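Local coordinates for protein UDP-N-acetylglucosamine 2-epimerase (Listeria monocytogenes, PDB 3OT5) that probably interconverts UDP-N-acetylglucosamine and UDP-N-acetylmannosamine by epimerisation at C2 of the sugar, at residues L226-A231 against Y303-D308; P322-R327 against T340-G345. All blocks are in the same frame, centred on the assembly; numbering follows the deposited sequence.

Interaction 1. Residues L226-A231 against Y303-D308; sequences LILMTA and YLVFTD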
loop_
_atom_site.group_PDB
_atom_site.type_symbol
_atom_site.label_atom_id
_atom_site.label_comp_id
_atom_site.label_asym_id
_atom_site.label_seq_id
_atom_site.Cartn_x
_atom_site.Cartn_y
_atom_site.Cartn_z
ATOM N N LEU A 226 12.329 -11.959 -15.075
ATOM C CA LEU A 226 11.150 -11.156 -15.276
ATOM C C LEU A 226 11.332 -9.708 -14.819
ATOM O O LEU A 226 11.700 -9.438 -13.670
ATOM C CB LEU A 226 9.968 -11.803 -14.536
ATOM C CG LEU A 226 8.620 -11.062 -14.496
ATOM C CD1 LEU A 226 8.127 -10.712 -15.891
ATOM C CD2 LEU A 226 7.583 -11.902 -13.758
ATOM N N ILE A 227 11.105 -8.785 -15.747
ATOM C CA ILE A 227 11.148 -7.373 -15.449
ATOM C C ILE A 227 9.705 -6.904 -15.535
ATOM O O ILE A 227 9.031 -7.133 -16.535
ATOM C CB ILE A 227 11.941 -6.561 -16.425
ATOM C CG1 ILE A 227 13.411 -6.986 -16.423
ATOM C CG2 ILE A 227 11.809 -5.062 -16.045
ATOM C CD1 ILE A 227 14.223 -6.284 -17.465
ATOM N N LEU A 228 9.239 -6.256 -14.487
ATOM C CA LEU A 228 7.875 -5.762 -14.438
ATOM C C LEU A 228 7.931 -4.243 -14.462
ATOM O O LEU A 228 8.803 -3.642 -13.828
ATOM C CB LEU A 228 7.218 -6.271 -13.155
ATOM C CG LEU A 228 5.753 -5.986 -12.851
ATOM C CD1 LEU A 228 4.839 -6.503 -13.946
ATOM C CD2 LEU A 228 5.409 -6.634 -11.505
ATOM N N MET A 229 7.039 -3.622 -15.224
ATOM C CA MET A 229 6.989 -2.168 -15.311
ATOM C C MET A 229 5.564 -1.626 -15.161
ATOM O O MET A 229 4.615 -2.213 -15.669
ATOM C CB MET A 229 7.529 -1.692 -16.648
ATOM C CG MET A 229 7.470 -0.187 -16.797
ATOM S SD MET A 229 8.043 0.362 -18.387
ATOM C CE MET A 229 7.699 2.120 -18.254
ATOM N N THR A 230 5.433 -0.519 -14.440
ATOM C CA THR A 230 4.152 0.163 -14.269
ATOM C C THR A 230 4.451 1.645 -14.115
ATOM O O THR A 230 5.477 2.032 -13.545
ATOM C CB THR A 230 3.343 -0.322 -13.057
ATOM O OG1 THR A 230 4.082 -0.104 -11.846
ATOM C CG2 THR A 230 3.012 -1.795 -13.183
ATOM N N ALA A 231 3.568 2.462 -14.661
ATOM C CA ALA A 231 3.689 3.891 -14.596
ATOM C C ALA A 231 2.283 4.451 -14.642
ATOM O O ALA A 231 1.563 4.244 -15.626
ATOM C CB ALA A 231 4.513 4.408 -15.768
ATOM N N TYR A 303 12.403 -10.111 -11.154
ATOM C CA TYR A 303 13.807 -9.925 -10.852
ATOM C C TYR A 303 13.980 -8.465 -10.458
ATOM O O TYR A 303 14.779 -8.137 -9.587
ATOM C CB TYR A 303 14.667 -10.271 -12.070
ATOM C CG TYR A 303 16.159 -10.243 -11.840
ATOM C CD1 TYR A 303 16.820 -11.340 -11.295
ATOM C CD2 TYR A 303 16.923 -9.136 -12.209
ATOM C CE1 TYR A 303 18.208 -11.328 -11.097
ATOM C CE2 TYR A 303 18.312 -9.116 -12.019
ATOM C CZ TYR A 303 18.943 -10.213 -11.455
ATOM O OH TYR A 303 20.313 -10.193 -11.264
ATOM N N LEU A 304 13.230 -7.584 -11.107
ATOM C CA LEU A 304 13.302 -6.174 -10.779
ATOM C C LEU A 304 12.031 -5.524 -11.295
ATOM O O LEU A 304 11.339 -6.061 -12.165
ATOM C CB LEU A 304 14.569 -5.509 -11.359
ATOM C CG LEU A 304 14.599 -5.101 -12.831
ATOM C CD1 LEU A 304 13.795 -3.829 -12.979
ATOM C CD2 LEU A 304 16.011 -4.852 -13.339
ATOM N N VAL A 305 11.706 -4.374 -10.737
ATOM C CA VAL A 305 10.499 -3.674 -11.133
ATOM C C VAL A 305 10.767 -2.198 -11.287
ATOM O O VAL A 305 11.505 -1.612 -10.499
ATOM C CB VAL A 305 9.359 -3.895 -10.096
ATOM C CG1 VAL A 305 9.826 -3.557 -8.709
ATOM C CG2 VAL A 305 8.092 -3.063 -10.456
ATOM N N PHE A 306 10.212 -1.627 -12.347
ATOM C CA PHE A 306 10.278 -0.201 -12.623
ATOM C C PHE A 306 8.908 0.309 -12.292
ATOM O O PHE A 306 7.948 -0.200 -12.824
ATOM C CB PHE A 306 10.470 0.117 -14.104
ATOM C CG PHE A 306 11.841 -0.168 -14.645
ATOM C CD1 PHE A 306 12.871 0.746 -14.466
ATOM C CD2 PHE A 306 12.075 -1.294 -15.432
ATOM C CE1 PHE A 306 14.139 0.508 -15.011
ATOM C CE2 PHE A 306 13.325 -1.537 -15.978
ATOM C CZ PHE A 306 14.363 -0.637 -15.763
ATOM N N THR A 307 8.805 1.345 -11.471
ATOM C CA THR A 307 7.506 1.857 -11.128
ATOM C C THR A 307 7.571 3.269 -10.627
ATOM O O THR A 307 8.639 3.778 -10.284
ATOM C CB THR A 307 6.870 1.007 -9.981
ATOM O OG1 THR A 307 5.471 1.299 -9.849
ATOM C CG2 THR A 307 7.570 1.273 -8.672
ATOM N N ASP A 308 6.424 3.923 -10.660
ATOM C CA ASP A 308 6.289 5.239 -10.086
ATOM C C ASP A 308 5.182 5.134 -9.016
ATOM O O ASP A 308 4.688 6.145 -8.510
ATOM C CB ASP A 308 5.975 6.294 -11.138
ATOM C CG ASP A 308 4.645 6.078 -11.813
ATOM O OD1 ASP A 308 3.898 5.161 -11.409
ATOM O OD2 ASP A 308 4.336 6.851 -12.747
#
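Ile227 meets Phe306 on one face of the sheet, its CG2 branch lying at the edge of the ring, near the ring plane, 3.8 Å from CD2. The beta-branch places it there: with chi1 at -63° CG1 stands beside the backbone N, and CG2 is left to reach the ring. The same methyl touches Leu304 CD1 at 3.9 Å, so one methyl meets both Leu304 and Phe306, two residues apart on the same face. Further along this face Met229 CG rests against Phe306 CB, and helix 240-254 covers Ile227 and Phe306 through Val248 and Ile251. A flat ring and branched aliphatic chains suit such a layer between helix and sheet. Leu228 and Val305 occupy the other face, where Val305 CG2 approaches the Leu228 carbonyl oxygen at 3.5 Å.

Between the faces runs a parallel ladder. Leu228 N lies 3.1 Å from Leu304 O, to which it donates. Phe306 N in turn donates to Leu228 O at 2.9 Å; Tyr303 N to Leu226 O and Thr230 N to Phe306 O continue the ladder at the two ends.

At the C-terminal end polar groups take over. Thr307 OG1 donates to Thr230 OG1 at 2.8 Å, the two side chains lying side by side, and Thr307 OG1 in turn accepts from Ser309 N. Beyond them the Asp308 carboxylate bends back over the Ala231 backbone, OD1 3.4 Å from Ala231 CA, beside the small Ala231 methyl. OD1 takes the N-H of His232, and OD2 those of Arg233 and the Asn236 amide. Several donors thus converge on one buried carboxylate, which probably stabilises its negative charge and ties the 231-236 region to the end of the neighbouring strand.

Interaction 2. Residues P322-R327 against T340-G345; sequences PVLVLR and TLKLIG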
loop_
_atom_site.group_PDB
_atom_site.type_symbol
_atom_site.label_atom_id
_atom_site.label_comp_id
_atom_site.label_asym_id
_atom_site.label_seq_id
_atom_site.Cartn_x
_atom_site.Cartn_y
_atom_site.Cartn_z
ATOM N N PRO A 322 14.149 -5.785 -6.095
ATOM C CA PRO A 322 14.726 -4.463 -6.261
ATOM C C PRO A 322 13.782 -3.575 -7.058
ATOM O O PRO A 322 13.199 -4.034 -8.054
ATOM C CB PRO A 322 15.991 -4.739 -7.085
ATOM C CG PRO A 322 16.383 -6.095 -6.716
ATOM C CD PRO A 322 15.079 -6.839 -6.536
ATOM N N VAL A 323 13.642 -2.320 -6.634
ATOM C CA VAL A 323 12.766 -1.381 -7.313
ATOM C C VAL A 323 13.504 -0.165 -7.895
ATOM O O VAL A 323 14.262 0.501 -7.199
ATOM C CB VAL A 323 11.666 -0.861 -6.343
ATOM C CG1 VAL A 323 10.775 0.136 -7.031
ATOM C CG2 VAL A 323 10.846 -2.014 -5.777
ATOM N N LEU A 324 13.292 0.101 -9.184
ATOM C CA LEU A 324 13.862 1.281 -9.845
ATOM C C LEU A 324 12.679 2.236 -9.983
ATOM O O LEU A 324 11.707 1.944 -10.686
ATOM C CB LEU A 324 14.493 0.944 -11.196
ATOM C CG LEU A 324 15.706 -0.005 -11.159
ATOM C CD1 LEU A 324 16.280 -0.211 -12.559
ATOM C CD2 LEU A 324 16.784 0.526 -10.230
ATOM N N VAL A 325 12.750 3.364 -9.280
ATOM C CA VAL A 325 11.643 4.324 -9.251
ATOM C C VAL A 325 11.708 5.361 -10.364
ATOM O O VAL A 325 12.654 6.125 -10.457
ATOM C CB VAL A 325 11.550 4.987 -7.873
ATOM C CG1 VAL A 325 10.368 5.972 -7.812
ATOM C CG2 VAL A 325 11.401 3.899 -6.800
ATOM N N LEU A 326 10.668 5.368 -11.197
ATOM C CA LEU A 326 10.571 6.264 -12.350
ATOM C C LEU A 326 10.038 7.626 -11.938
ATOM O O LEU A 326 8.949 8.030 -12.358
ATOM C CB LEU A 326 9.661 5.640 -13.408
ATOM C CG LEU A 326 10.054 4.223 -13.835
ATOM C CD1 LEU A 326 9.096 3.673 -14.895
ATOM C CD2 LEU A 326 11.492 4.164 -14.295
ATOM N N ARG A 327 10.804 8.322 -11.100
ATOM C CA ARG A 327 10.404 9.635 -10.599
ATOM C C ARG A 327 11.593 10.535 -10.324
ATOM O O ARG A 327 12.697 10.068 -10.053
ATOM C CB ARG A 327 9.625 9.516 -9.281
ATOM C CG ARG A 327 8.393 8.651 -9.317
ATOM C CD ARG A 327 7.574 8.867 -8.078
ATOM N NE ARG A 327 7.130 10.254 -8.016
ATOM C CZ ARG A 327 6.469 10.790 -6.996
ATOM N NH1 ARG A 327 6.165 10.059 -5.926
ATOM N NH2 ARG A 327 6.115 12.066 -7.045
ATOM N N THR A 340 16.582 -0.467 -0.699
ATOM C CA THR A 340 15.581 -1.334 -1.306
ATOM C C THR A 340 15.039 -0.717 -2.592
ATOM O O THR A 340 14.464 -1.423 -3.428
ATOM C CB THR A 340 14.379 -1.535 -0.371
ATOM O OG1 THR A 340 13.777 -0.265 -0.101
ATOM C CG2 THR A 340 14.809 -2.192 0.933
ATOM N N LEU A 341 15.216 0.599 -2.719
ATOM C CA LEU A 341 14.734 1.392 -3.849
ATOM C C LEU A 341 15.808 2.281 -4.457
ATOM O O LEU A 341 16.707 2.740 -3.758
ATOM C CB LEU A 341 13.671 2.379 -3.357
ATOM C CG LEU A 341 12.398 1.942 -2.632
ATOM C CD1 LEU A 341 11.606 3.168 -2.310
ATOM C CD2 LEU A 341 11.569 0.999 -3.464
ATOM N N LYS A 342 15.681 2.563 -5.748
ATOM C CA LYS A 342 16.590 3.485 -6.420
ATOM C C LYS A 342 15.794 4.514 -7.209
ATOM O O LYS A 342 15.002 4.161 -8.082
ATOM C CB LYS A 342 17.603 2.774 -7.311
ATOM C CG LYS A 342 18.684 2.040 -6.519
ATOM C CD LYS A 342 19.888 1.655 -7.394
ATOM C CE LYS A 342 20.977 0.993 -6.549
ATOM N NZ LYS A 342 22.247 0.730 -7.301
ATOM N N LEU A 343 15.962 5.786 -6.853
ATOM C CA LEU A 343 15.286 6.859 -7.559
ATOM C C LEU A 343 16.137 7.127 -8.791
ATOM O O LEU A 343 17.266 7.612 -8.681
ATOM C CB LEU A 343 15.178 8.107 -6.690
ATOM C CG LEU A 343 14.361 9.258 -7.273
ATOM C CD1 LEU A 343 12.917 8.826 -7.455
ATOM C CD2 LEU A 343 14.427 10.461 -6.372
ATOM N N ILE A 344 15.606 6.808 -9.968
ATOM C CA ILE A 344 16.368 6.985 -11.202
ATOM C C ILE A 344 15.737 7.926 -12.217
ATOM O O ILE A 344 16.282 8.124 -13.295
ATOM C CB ILE A 344 16.607 5.636 -11.886
ATOM C CG1 ILE A 344 15.299 5.063 -12.430
ATOM C CG2 ILE A 344 17.256 4.673 -10.910
ATOM C CD1 ILE A 344 15.504 3.825 -13.251
ATOM N N GLY A 345 14.591 8.510 -11.902
ATOM C CA GLY A 345 13.980 9.431 -12.854
ATOM C C GLY A 345 13.379 8.736 -14.055
ATOM O O GLY A 345 13.006 7.563 -13.987
#
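Val325 O is shared by two backbone N-H groups of the other segment: Ile344 N bonds to it at 3.1 Å, while Gly345 N makes a weak, bent bond at 3.4 Å. The strand pairing ends here. Leu326 sits at the centre of an inverse gamma turn, closed by a weak bond from Arg327 N to the same oxygen, and Gly345 adopts a positive phi of 73°, a conformation readily open to glycine. Gly345 O then lies 3.2 Å from Leu326 CA in a C-H...O contact.

Before this ending the pairing is regular and parallel. Val323 O accepts from Lys342 N, and Lys342 O accepts from Val325 N in a short bond of 2.7 Å.

On one face Val323 and Leu341 lie side by side, Leu341 CD2 pressed 3.4 Å from Val323 CB, tighter than usual for two carbons. Val325 and Leu343 cross on the same side, though the modelled position of Leu343 CD1 is doubtful. On the other face Leu324 CD2 lies alongside the first methylene of Lys342. The lysine chain then extends away, so that its aliphatic part packs while NZ makes long, weak ion pairs with Glu354 and Asp357 on helix 348-360. Ile344 lies just past the strand; its CG1 stands between backbone N and carbonyl carbon (chi1 69°), which swings CD1 back to Leu324 CB at 3.7 Å and on to Leu326 CD2. Arg327 turns its guanidinium away to a salt bridge with Glu331.

Strand 323-325, helix 333-338 and strand 341-343 form a beta-alpha-beta crossover, with 341-343 as the edge strand of this Rossmann-type sheet within the chain, as in the C-terminal domain of the GT-B-like fold of these epimerases.

The two contacts come in series along the chain, with interaction 1 closing before interaction 2 opens, and their centres are about 9 Å apart. They share the six-stranded parallel sheet, whose strands 225-229, 302-307, 323-325 and 341-343 stand next to one another in that order. The middle pair joins them: Leu324 N lies 2.8 Å from Val305 O and Leu326 N 2.7 Å from Thr307 O, both probable hydrogen bonds, while Phe306 packs against Leu324. Interaction 1 thus lies in the interior of the sheet and interaction 2 finishes it at one edge, making four strands adjacent in the sheet of one Rossmann-type domain a layer probably hydrogen-bonded throughout.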